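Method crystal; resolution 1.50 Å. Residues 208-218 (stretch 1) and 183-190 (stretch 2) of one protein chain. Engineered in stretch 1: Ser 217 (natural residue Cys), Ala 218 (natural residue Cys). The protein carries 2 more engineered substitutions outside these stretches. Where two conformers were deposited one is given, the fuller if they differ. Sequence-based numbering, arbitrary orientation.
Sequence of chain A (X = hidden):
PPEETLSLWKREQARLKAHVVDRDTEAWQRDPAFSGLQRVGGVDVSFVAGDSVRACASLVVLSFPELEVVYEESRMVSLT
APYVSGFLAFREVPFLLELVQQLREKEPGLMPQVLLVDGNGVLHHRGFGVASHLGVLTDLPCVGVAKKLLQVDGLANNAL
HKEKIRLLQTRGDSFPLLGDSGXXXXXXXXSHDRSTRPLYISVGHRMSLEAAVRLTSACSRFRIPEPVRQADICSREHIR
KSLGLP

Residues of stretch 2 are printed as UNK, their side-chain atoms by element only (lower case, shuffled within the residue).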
# COMPACT_ATOMS: atom_id res chain seq x y z
N SER A 208 4.29 -13.10 -1.21
CA SER A 208 3.74 -13.81 -0.06
C SER A 208 3.65 -12.85 1.12
O SER A 208 4.35 -11.83 1.18
CB SER A 208 4.60 -15.01 0.31
OG SER A 208 5.84 -14.58 0.85
N LEU A 209 2.75 -13.17 2.04
CA LEU A 209 2.57 -12.30 3.20
C LEU A 209 3.84 -12.27 4.06
O LEU A 209 4.25 -11.20 4.51
CB LEU A 209 1.38 -12.78 4.02
CG LEU A 209 1.11 -12.00 5.31
CD1 LEU A 209 0.88 -10.51 5.02
CD2 LEU A 209 -0.09 -12.60 6.02
N GLU A 210 4.47 -13.43 4.25
CA GLU A 210 5.70 -13.47 5.05
C GLU A 210 6.76 -12.56 4.45
O GLU A 210 7.39 -11.77 5.17
CB GLU A 210 6.21 -14.91 5.15
CG GLU A 210 5.44 -15.78 6.13
CD GLU A 210 5.84 -17.24 6.06
OE1 GLU A 210 6.70 -17.59 5.22
OE2 GLU A 210 5.30 -18.05 6.85
N ALA A 211 6.97 -12.64 3.14
CA ALA A 211 7.98 -11.81 2.50
C ALA A 211 7.60 -10.33 2.53
O ALA A 211 8.47 -9.47 2.71
CB ALA A 211 8.20 -12.25 1.05
N ALA A 212 6.32 -10.03 2.33
CA ALA A 212 5.86 -8.64 2.39
C ALA A 212 6.15 -8.02 3.75
O ALA A 212 6.56 -6.86 3.83
CB ALA A 212 4.37 -8.59 2.09
N VAL A 213 5.92 -8.78 4.82
CA VAL A 213 6.16 -8.24 6.16
C VAL A 213 7.65 -8.00 6.37
O VAL A 213 8.05 -6.98 6.94
CB VAL A 213 5.54 -9.17 7.22
CG1 VAL A 213 5.98 -8.77 8.63
CG2 VAL A 213 4.05 -9.14 7.09
N ARG A 214 8.48 -8.94 5.93
CA ARG A 214 9.92 -8.76 6.07
C ARG A 214 10.42 -7.58 5.25
O ARG A 214 11.28 -6.82 5.71
CB ARG A 214 10.64 -10.04 5.67
CG ARG A 214 10.32 -11.20 6.59
CD ARG A 214 11.39 -12.28 6.54
NE ARG A 214 11.79 -12.59 5.17
CZ ARG A 214 12.91 -12.16 4.60
NH1 ARG A 214 13.19 -12.50 3.34
NH2 ARG A 214 13.76 -11.40 5.28
N LEU A 215 9.91 -7.41 4.03
CA LEU A 215 10.32 -6.27 3.22
C LEU A 215 9.91 -4.96 3.88
O LEU A 215 10.69 -3.99 3.90
CB LEU A 215 9.66 -6.34 1.83
CG LEU A 215 9.94 -5.15 0.92
CD1 LEU A 215 11.44 -5.02 0.66
CD2 LEU A 215 9.17 -5.30 -0.39
N THR A 216 8.69 -4.90 4.42
CA THR A 216 8.26 -3.67 5.08
C THR A 216 9.17 -3.34 6.26
O THR A 216 9.55 -2.18 6.45
CB THR A 216 6.81 -3.84 5.54
OG1 THR A 216 5.99 -4.12 4.39
CG2 THR A 216 6.30 -2.54 6.15
N SER A 217 9.53 -4.35 7.05
CA SER A 217 10.48 -4.12 8.13
C SER A 217 11.81 -3.60 7.60
O SER A 217 12.38 -2.64 8.15
CB SER A 217 10.69 -5.40 8.96
OG SER A 217 11.34 -5.10 10.18
N ALA A 218 12.31 -4.20 6.52
CA ALA A 218 13.60 -3.80 5.96
C ALA A 218 13.58 -2.37 5.44
O ALA A 218 14.62 -1.70 5.42
CB ALA A 218 13.99 -4.77 4.85
N UNK A 183 -8.83 -17.71 7.20
CA UNK A 183 -7.91 -17.10 6.25
C UNK A 183 -7.12 -16.03 6.98
O UNK A 183 -7.71 -15.11 7.55
o UNK A 183 -10.00 -17.06 5.02
c UNK A 183 -7.98 -16.61 3.79
c UNK A 183 -8.71 -16.45 5.12
N UNK A 184 -5.80 -16.14 6.99
CA UNK A 184 -4.99 -15.04 7.51
C UNK A 184 -4.97 -13.94 6.46
O UNK A 184 -4.56 -14.16 5.31
c UNK A 184 -2.76 -14.28 8.33
c UNK A 184 -3.62 -16.51 9.02
c UNK A 184 -3.57 -15.49 7.89
N UNK A 185 -5.43 -12.76 6.84
CA UNK A 185 -5.63 -11.65 5.92
C UNK A 185 -4.45 -10.69 5.90
O UNK A 185 -4.32 -9.91 4.95
c UNK A 185 -8.15 -11.73 6.43
c UNK A 185 -8.53 -12.21 5.05
c UNK A 185 -9.28 -10.94 7.06
c UNK A 185 -6.88 -10.88 6.35
N UNK A 186 -3.63 -10.71 6.94
CA UNK A 186 -2.50 -9.81 7.00
C UNK A 186 -1.74 -10.03 8.29
O UNK A 186 -1.98 -11.01 9.00
N UNK A 187 -0.82 -9.12 8.56
CA UNK A 187 -0.01 -9.17 9.77
C UNK A 187 0.08 -7.79 10.38
O UNK A 187 0.18 -6.79 9.66
s UNK A 187 1.35 -12.34 9.81
c UNK A 187 2.57 -11.78 10.97
c UNK A 187 1.49 -10.95 8.69
c UNK A 187 1.42 -9.64 9.43
N UNK A 188 0.06 -7.72 11.71
CA UNK A 188 0.39 -6.49 12.40
C UNK A 188 1.89 -6.52 12.63
O UNK A 188 2.42 -7.54 13.09
c UNK A 188 -0.35 -6.41 13.74
N UNK A 189 2.56 -5.43 12.30
CA UNK A 189 4.02 -5.39 12.34
C UNK A 189 4.46 -4.20 13.17
O UNK A 189 4.05 -3.07 12.90
c UNK A 189 6.05 -4.83 10.83
c UNK A 189 4.57 -5.22 10.92
c UNK A 189 6.94 -5.96 11.35
c UNK A 189 6.41 -4.44 9.39
N UNK A 190 5.28 -4.45 14.18
CA UNK A 190 5.97 -3.35 14.84
C UNK A 190 7.13 -2.94 13.95
O UNK A 190 8.06 -3.72 13.70
c UNK A 190 6.44 -3.75 16.24
n UNK A 190 8.30 -0.49 21.04
c UNK A 190 7.16 -2.60 16.92
n UNK A 190 6.91 -2.31 21.16
c UNK A 190 7.21 -2.83 18.43
n UNK A 190 7.84 -1.73 19.14
c UNK A 190 7.69 -1.51 20.45

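Position 183 has three side-chain atoms, a carbon carrying one oxygen and one carbon, and none reaches the helix. That beta-branched hydroxyl identifies Thr 183, exposed and poorly ordered, a place where a polar side chain costs nothing.

Position 184 also has three side-chain atoms, all carbon, two of them on the first; one meets the Leu 209 side chain. This is Val 184, whose CA-to-CB bond points toward the helix and whose Val 184 CG1 lies 3.9 Å from Leu 209 CD2. A short beta-branched side chain suits an extended backbone.

At position 185 four carbons fork at the second, without touching the helix: Leu 185. Its CA-to-CB bond points away from the helix; strict alternation is broken here, since an ideal CB at the next position would also point away. Partly exposed, this leucine is only partly sheltered from solvent.

Position 186 has no side-chain atoms; its bare backbone meets the Leu 209 side chain. It is therefore Gly 186. Its phi/psi of 179/-170 is a fully extended conformation that glycine adopts readily, and Gly 186 C lies 3.8 Å from Leu 209 CD2.

Position 187 carries an unbranched chain of two carbons, a sulfur and a terminal carbon; its second carbon lies against the Leu 209 and Val 213 side chains. Only methionine fits. Met 187 points toward the helix with all three chi angles in m, so the chain is folded rather than extended. Met 187 CG lies 3.5 Å from both Leu 209 CD2 and Val 213 CG2, linking residues one helical turn apart.

One side-chain carbon at position 188, clear of the helix, means Ala 188. It points away, and its single methyl takes little room in a buried place.

Position 189 repeats the four-carbon fork, its ends against Val 213, Thr 216 and Ser 217: Leu 189. It points toward the helix and has the largest covered area of its stretch. Leu 189 CD1 is 4.0 Å from Val 213 CG1, while Leu 189 CD2 is 3.8 Å from Thr 216 CG2.

At position 190 three carbons lead to a nitrogen and then a carbon bearing two more nitrogens, all clear of the helix. Arg 190 points away; hydrogen bonds to its NE and NH2 offset the cost of burying a guanidinium.

The contact works by apolar packing, without a hydrogen bond between the stretches. Helix and strand run nearly parallel, 22° apart, so Leu 209 and Val 213 can face successive inward residues. Two hydroxyls on stretch 1 bond within the stretch: Ser 208 OG caps the helix by accepting from Ala 211 N at 3.2 Å, and Thr 216 OG1 donates to Ala 212 O at 2.9 Å.

Stretch 2, residues 183-190: TVLGMALR
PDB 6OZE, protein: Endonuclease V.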